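Local coordinates for hypothetical protein Atu1826 (Agrobacterium tumefaciens, PDB 2I3D) that is of unknown function but is probably an alpha/beta hydrolase, with a likely catalytic triad and a sequence related to S15-family X-Pro dipeptidyl-peptidases, at residues Asn65-Gln70 / Ala127-Gly132; Gln70-Phe75 / Thr82-Phe87. All coordinates share one frame; numbering follows the deposited sequence. Where two conformers were deposited one is given.

How the interactions relate
From the N terminus, the chain leaves strand 49-53 and enters helix 66-77, whose first turn supplies one side of interaction 1 and whose middle supplies one side of interaction 2; Gln70 ends the helix segment of interaction 1 and begins that of interaction 2. Interaction 2 closes first, a short loop in which the chain turns back into strand 81-85. Interaction 1 closes only after helix 101-117, when strand 124-129 and the turn into helix 131-142 come up to the helix start, so the smaller loop is nested inside the larger. Together they tie one helix to two strands of the same sheet, on both sides of strand 49-53. The contacts also touch: Ala127 CB lies 3.8 Å from Phe75 CE2.

Interaction 1 (Asn65-Gln70 / Ala127-Gly132); sequences NQIVYQ and AGYSFG
Tyr129, at the end of strand 124-129, points its ring at the first turn of helix 66-77, where Ile67 covers one face and Asn65 and Val68 meet an edge. With chi1 at 171° the ring swings away from the Tyr129 backbone N and out toward the helix. CB leads to Tyr129 CG, which has Ile67 CG2 over one ring face at 4.0 Å. Next along, Tyr129 CD2 has Asn65 OD1 near the ring plane at 3.6 Å, with Val68 CG2 more loosely at the same edge. Tyr129 CE2 again meets Asn65 OD1 and also receives Ile67 CD1 at 3.7 Å. That Ile67 methyl reaches on to Tyr129 CZ and makes an off-centre CH-pi contact with the ring. Ile67 therefore spans the ring with two branches, CG2 near its root and CD1 near the hydroxyl, and runs roughly at right angles to the tyrosine.

The strand, the sharp turn at Ser130 and helix 131-142 have the form of a nucleophile elbow, with Gly128, Ser130 and Gly132 in a GxSxG pattern, as in alpha/beta hydrolases. Ser130, with positive phi, is the probable nucleophile and its OG hydrogen-bonds His212 NE2.

At the tip of the tyrosine, Tyr129 OH bonds to the backbone O of His212 and also accepts from a water, whose O lies 2.8 Å from Tyr129 OH. In the conformer described here, the same water accepts from Asn65 ND2 at 2.9 Å, bridging the two segments beyond the ring edge. The same amide makes Asn65 the N-cap of the helix: its OD1 receives Val68 N at 3.1 Å, nearly straight at 162°, on a lone pair in the carbonyl plane. Around the pair, Ile67 also touches Phe214 and Leu221, and Tyr129 touches Pro55 and Ile152.

Interaction 2 (Gln70-Phe75 / Thr82-Phe87); sequences QLFYLF and TLRFNF
The Phe72 ring is held between Arg84 and Thr82, one over each face. Arg84 NH1 sits 3.2 Å above the Phe72 ring plane, over its centre. Arg84 CZ stands almost on the ring normal, 4.4 Å from the Phe72 centroid: a cation-pi contact. The guanidinium stands nearly upright on the ring, the two planes 80° apart. On the opposite face Thr82 CG2 makes a CH-pi contact 3.9 Å from the Phe72 centroid, while Leu83 CA meets the ring edge. Arg84 CG, between its backbone N and carbonyl carbon (chi1 57°), passes 3.5 Å from Phe72 CD1 before the extended chain carries the charged end across the ring. Phe75 adds its CB, 3.8 Å from Thr82 OG1, while its ring leads away to meet Phe80 edge-to-face.

Farther out, weak hydrogen bonds run from Arg84 NE to Met63 O and from Thr82 OG1 to Phe80 O. Backbone bonds join Thr82 to Gln40, Arg84 to Arg38, and Leu83 to Ala50 and Ile52, setting the strand between its two neighbours. Asn215 of the second subunit packs on Arg84. The axes of helix 70-75 and strand 82-85 approach to 8.4 Å and run nearly antiparallel, at 168°, the helix-on-sheet packing of a beta-alpha-beta crossover from strand 49-53 through helix 66-77 to strand 81-85, here within an alpha/beta-hydrolase fold.

Interaction 1 (Asn65-Gln70 / Ala127-Gly132)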
loop_
_atom_site.group_PDB
_atom_site.type_symbol
_atom_site.label_atom_id
_atom_site.label_comp_id
_atom_site.label_asym_id
_atom_site.label_seq_id
_atom_site.Cartn_x
_atom_site.Cartn_y
_atom_site.Cartn_z
ATOM N N ASN B 65 0.186 -3.694 -3.409
ATOM C CA ASN B 65 -0.597 -2.858 -2.501
ATOM C C ASN B 65 -1.390 -3.771 -1.527
ATOM O O ASN B 65 -1.890 -4.827 -1.916
ATOM C CB ASN B 65 -1.478 -1.913 -3.367
ATOM C CG ASN B 65 -2.625 -1.253 -2.604
ATOM O OD1 ASN B 65 -3.672 -1.849 -2.409
ATOM N ND2 ASN B 65 -2.458 0.031 -2.272
ATOM N N GLN B 66 -1.473 -3.392 -0.240
ATOM C CA GLN B 66 -2.067 -4.316 0.760
ATOM C C GLN B 66 -3.513 -4.693 0.423
ATOM O O GLN B 66 -3.899 -5.824 0.580
ATOM C CB GLN B 66 -1.995 -3.752 2.187
ATOM C CG GLN B 66 -0.559 -3.358 2.638
ATOM C CD GLN B 66 0.516 -4.482 2.421
ATOM O OE1 GLN B 66 0.197 -5.680 2.289
ATOM N NE2 GLN B 66 1.776 -4.083 2.410
ATOM N N ILE B 67 -4.289 -3.710 -0.002
ATOM C CA ILE B 67 -5.713 -3.985 -0.347
ATOM C C ILE B 67 -5.792 -4.948 -1.546
ATOM O O ILE B 67 -6.568 -5.901 -1.543
ATOM C CB ILE B 67 -6.479 -2.671 -0.611
ATOM C CG1 ILE B 67 -6.633 -1.882 0.708
ATOM C CG2 ILE B 67 -7.843 -2.943 -1.262
ATOM C CD1 ILE B 67 -7.177 -0.482 0.487
ATOM N N VAL B 68 -4.942 -4.714 -2.555
ATOM C CA VAL B 68 -4.868 -5.622 -3.705
ATOM C C VAL B 68 -4.489 -7.060 -3.271
ATOM O O VAL B 68 -5.144 -8.062 -3.655
ATOM C CB VAL B 68 -3.913 -5.078 -4.781
ATOM C CG1 VAL B 68 -3.800 -6.124 -5.900
ATOM C CG2 VAL B 68 -4.416 -3.677 -5.330
ATOM N N TYR B 69 -3.434 -7.166 -2.454
ATOM C CA TYR B 69 -3.009 -8.462 -1.890
ATOM C C TYR B 69 -4.127 -9.139 -1.091
ATOM O O TYR B 69 -4.420 -10.307 -1.309
ATOM C CB TYR B 69 -1.743 -8.302 -1.020
ATOM C CG TYR B 69 -1.399 -9.637 -0.435
ATOM C CD1 TYR B 69 -0.787 -10.615 -1.228
ATOM C CD2 TYR B 69 -1.787 -9.979 0.854
ATOM C CE1 TYR B 69 -0.530 -11.853 -0.727
ATOM C CE2 TYR B 69 -1.524 -11.252 1.366
ATOM C CZ TYR B 69 -0.894 -12.170 0.559
ATOM O OH TYR B 69 -0.621 -13.434 1.009
ATOM N N GLN B 70 -4.750 -8.386 -0.171
ATOM C CA GLN B 70 -5.852 -8.957 0.615
ATOM C C GLN B 70 -7.034 -9.413 -0.246
ATOM O O GLN B 70 -7.634 -10.445 0.045
ATOM C CB GLN B 70 -6.318 -7.957 1.652
ATOM C CG GLN B 70 -5.243 -7.736 2.742
ATOM C CD GLN B 70 -5.075 -8.925 3.618
ATOM O OE1 GLN B 70 -6.073 -9.604 3.993
ATOM N NE2 GLN B 70 -3.820 -9.259 3.916
ATOM N N ALA B 127 -12.072 -8.016 -9.258
ATOM C CA ALA B 127 -12.073 -7.122 -8.098
ATOM C C ALA B 127 -11.045 -6.054 -8.396
ATOM O O ALA B 127 -9.899 -6.395 -8.746
ATOM C CB ALA B 127 -11.708 -7.885 -6.837
ATOM N N GLY B 128 -11.425 -4.782 -8.298
ATOM C CA GLY B 128 -10.511 -3.684 -8.630
ATOM C C GLY B 128 -10.537 -2.591 -7.572
ATOM O O GLY B 128 -11.576 -2.347 -6.979
ATOM N N TYR B 129 -9.407 -1.923 -7.358
ATOM C CA TYR B 129 -9.320 -0.853 -6.359
ATOM C C TYR B 129 -8.926 0.445 -7.047
ATOM O O TYR B 129 -7.921 0.505 -7.767
ATOM C CB TYR B 129 -8.290 -1.319 -5.295
ATOM C CG TYR B 129 -7.901 -0.267 -4.299
ATOM C CD1 TYR B 129 -8.801 0.725 -3.896
ATOM C CD2 TYR B 129 -6.611 -0.272 -3.749
ATOM C CE1 TYR B 129 -8.390 1.752 -2.958
ATOM C CE2 TYR B 129 -6.204 0.721 -2.851
ATOM C CZ TYR B 129 -7.079 1.709 -2.471
ATOM O OH TYR B 129 -6.601 2.613 -1.554
ATOM N N SER B 130 -9.749 1.481 -6.865
ATOM C CA SER B 130 -9.510 2.785 -7.405
ATOM C C SER B 130 -9.521 2.741 -8.952
ATOM O O SER B 130 -10.506 2.270 -9.537
ATOM C CB SER B 130 -8.226 3.385 -6.810
ATOM O OG SER B 130 -8.160 4.794 -7.001
ATOM N N PHE B 131 -8.444 3.202 -9.613
ATOM C CA PHE B 131 -8.364 3.069 -11.084
ATOM C C PHE B 131 -8.646 1.602 -11.518
ATOM O O PHE B 131 -9.302 1.351 -12.535
ATOM C CB PHE B 131 -6.982 3.533 -11.528
ATOM C CG PHE B 131 -6.649 3.265 -12.991
ATOM C CD1 PHE B 131 -6.896 4.226 -13.953
ATOM C CD2 PHE B 131 -5.943 2.124 -13.344
ATOM C CE1 PHE B 131 -6.505 3.996 -15.274
ATOM C CE2 PHE B 131 -5.544 1.884 -14.659
ATOM C CZ PHE B 131 -5.838 2.809 -15.613
ATOM N N GLY B 132 -8.144 0.630 -10.742
ATOM C CA GLY B 132 -8.407 -0.773 -11.008
ATOM C C GLY B 132 -9.900 -1.123 -11.054
ATOM O O GLY B 132 -10.272 -2.028 -11.792
HETATM O O HOH W 1 -3.986 1.977 -0.757
#

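Interaction 2 (Gln70-Phe75 / Thr82-Phe87)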
loop_
_atom_site.group_PDB
_atom_site.type_symbol
_atom_site.label_atom_id
_atom_site.label_comp_id
_atom_site.label_asym_id
_atom_site.label_seq_id
_atom_site.Cartn_x
_atom_site.Cartn_y
_atom_site.Cartn_z
ATOM N N GLN B 70 -4.750 -8.386 -0.171
ATOM C CA GLN B 70 -5.852 -8.957 0.615
ATOM C C GLN B 70 -7.034 -9.413 -0.246
ATOM O O GLN B 70 -7.634 -10.445 0.045
ATOM C CB GLN B 70 -6.318 -7.957 1.652
ATOM C CG GLN B 70 -5.243 -7.736 2.742
ATOM C CD GLN B 70 -5.075 -8.925 3.618
ATOM O OE1 GLN B 70 -6.073 -9.604 3.993
ATOM N NE2 GLN B 70 -3.820 -9.259 3.916
ATOM N N LEU B 71 -7.368 -8.674 -1.305
ATOM C CA LEU B 71 -8.422 -9.141 -2.189
ATOM C C LEU B 71 -7.998 -10.456 -2.843
ATOM O O LEU B 71 -8.777 -11.406 -2.913
ATOM C CB LEU B 71 -8.742 -8.101 -3.275
ATOM C CG LEU B 71 -9.504 -6.847 -2.782
ATOM C CD1 LEU B 71 -9.390 -5.681 -3.763
ATOM C CD2 LEU B 71 -11.021 -7.208 -2.506
ATOM N N PHE B 72 -6.765 -10.477 -3.375
ATOM C CA PHE B 72 -6.219 -11.712 -3.921
ATOM C C PHE B 72 -6.366 -12.873 -2.913
ATOM O O PHE B 72 -6.881 -13.961 -3.250
ATOM C CB PHE B 72 -4.762 -11.472 -4.280
ATOM C CG PHE B 72 -4.061 -12.671 -4.841
ATOM C CD1 PHE B 72 -3.869 -12.794 -6.223
ATOM C CD2 PHE B 72 -3.525 -13.651 -3.985
ATOM C CE1 PHE B 72 -3.161 -13.893 -6.758
ATOM C CE2 PHE B 72 -2.817 -14.747 -4.494
ATOM C CZ PHE B 72 -2.636 -14.878 -5.892
ATOM N N TYR B 73 -5.911 -12.648 -1.677
ATOM C CA TYR B 73 -5.946 -13.699 -0.667
ATOM C C TYR B 73 -7.384 -14.161 -0.337
ATOM O O TYR B 73 -7.617 -15.356 -0.154
ATOM C CB TYR B 73 -5.249 -13.194 0.590
ATOM C CG TYR B 73 -5.014 -14.244 1.637
ATOM C CD1 TYR B 73 -4.101 -15.285 1.429
ATOM C CD2 TYR B 73 -5.693 -14.187 2.840
ATOM C CE1 TYR B 73 -3.886 -16.259 2.420
ATOM C CE2 TYR B 73 -5.493 -15.152 3.827
ATOM C CZ TYR B 73 -4.602 -16.173 3.600
ATOM O OH TYR B 73 -4.436 -17.080 4.627
ATOM N N LEU B 74 -8.351 -13.229 -0.303
ATOM C CA LEU B 74 -9.763 -13.579 -0.121
ATOM C C LEU B 74 -10.254 -14.593 -1.156
ATOM O O LEU B 74 -10.857 -15.644 -0.809
ATOM C CB LEU B 74 -10.616 -12.309 -0.204
ATOM C CG LEU B 74 -12.126 -12.574 -0.153
ATOM C CD1 LEU B 74 -12.500 -13.442 1.085
ATOM C CD2 LEU B 74 -12.835 -11.180 -0.091
ATOM N N PHE B 75 -10.047 -14.279 -2.425
ATOM C CA PHE B 75 -10.506 -15.198 -3.464
ATOM C C PHE B 75 -9.760 -16.530 -3.415
ATOM O O PHE B 75 -10.372 -17.589 -3.589
ATOM C CB PHE B 75 -10.425 -14.537 -4.833
ATOM C CG PHE B 75 -11.509 -13.517 -5.059
ATOM C CD1 PHE B 75 -12.787 -13.914 -5.524
ATOM C CD2 PHE B 75 -11.294 -12.150 -4.752
ATOM C CE1 PHE B 75 -13.819 -12.946 -5.729
ATOM C CE2 PHE B 75 -12.322 -11.160 -4.952
ATOM C CZ PHE B 75 -13.593 -11.559 -5.418
ATOM N N THR B 82 -6.700 -17.630 -8.997
ATOM C CA THR B 82 -6.600 -16.184 -8.732
ATOM C C THR B 82 -5.356 -15.600 -9.347
ATOM O O THR B 82 -4.276 -16.184 -9.227
ATOM C CB THR B 82 -6.671 -15.840 -7.169
ATOM O OG1 THR B 82 -7.732 -16.586 -6.572
ATOM C CG2 THR B 82 -6.911 -14.361 -6.923
ATOM N N LEU B 83 -5.495 -14.440 -9.993
ATOM C CA LEU B 83 -4.349 -13.733 -10.579
ATOM C C LEU B 83 -4.417 -12.263 -10.205
ATOM O O LEU B 83 -5.467 -11.660 -10.389
ATOM C CB LEU B 83 -4.376 -13.859 -12.112
ATOM C CG LEU B 83 -3.293 -13.088 -12.869
ATOM C CD1 LEU B 83 -1.903 -13.737 -12.662
ATOM C CD2 LEU B 83 -3.653 -13.016 -14.321
ATOM N N ARG B 84 -3.345 -11.697 -9.645
ATOM C CA ARG B 84 -3.147 -10.255 -9.646
ATOM C C ARG B 84 -1.937 -9.980 -10.527
ATOM O O ARG B 84 -1.056 -10.829 -10.690
ATOM C CB ARG B 84 -2.934 -9.673 -8.242
ATOM C CG ARG B 84 -1.731 -10.300 -7.458
ATOM C CD ARG B 84 -1.736 -9.782 -6.001
ATOM N NE ARG B 84 -0.420 -9.888 -5.366
ATOM C CZ ARG B 84 0.072 -11.004 -4.820
ATOM N NH1 ARG B 84 -0.621 -12.143 -4.826
ATOM N NH2 ARG B 84 1.272 -10.973 -4.263
ATOM N N PHE B 85 -1.887 -8.802 -11.117
ATOM C CA PHE B 85 -0.729 -8.472 -11.969
ATOM C C PHE B 85 -0.498 -6.967 -12.046
ATOM O O PHE B 85 -1.381 -6.175 -11.738
ATOM C CB PHE B 85 -0.954 -9.037 -13.389
ATOM C CG PHE B 85 -1.990 -8.284 -14.193
ATOM C CD1 PHE B 85 -1.595 -7.266 -15.070
ATOM C CD2 PHE B 85 -3.362 -8.566 -14.043
ATOM C CE1 PHE B 85 -2.544 -6.528 -15.787
ATOM C CE2 PHE B 85 -4.321 -7.810 -14.764
ATOM C CZ PHE B 85 -3.898 -6.809 -15.631
ATOM N N ASN B 86 0.709 -6.588 -12.483
ATOM C CA ASN B 86 1.071 -5.198 -12.642
ATOM C C ASN B 86 0.684 -4.730 -14.021
ATOM O O ASN B 86 1.026 -5.385 -15.016
ATOM C CB ASN B 86 2.567 -5.013 -12.421
ATOM C CG ASN B 86 2.920 -4.884 -10.957
ATOM O OD1 ASN B 86 2.077 -4.483 -10.124
ATOM N ND2 ASN B 86 4.183 -5.181 -10.622
ATOM N N PHE B 87 -0.020 -3.605 -14.085
ATOM C CA PHE B 87 -0.319 -2.989 -15.401
ATOM C C PHE B 87 0.979 -2.633 -16.125
ATOM O O PHE B 87 2.037 -2.477 -15.484
ATOM C CB PHE B 87 -1.179 -1.730 -15.277
ATOM C CG PHE B 87 -2.629 -2.016 -14.960
ATOM C CD1 PHE B 87 -3.414 -2.853 -15.783
ATOM C CD2 PHE B 87 -3.226 -1.399 -13.846
ATOM C CE1 PHE B 87 -4.777 -3.101 -15.450
ATOM C CE2 PHE B 87 -4.586 -1.608 -13.518
ATOM C CZ PHE B 87 -5.363 -2.478 -14.310
#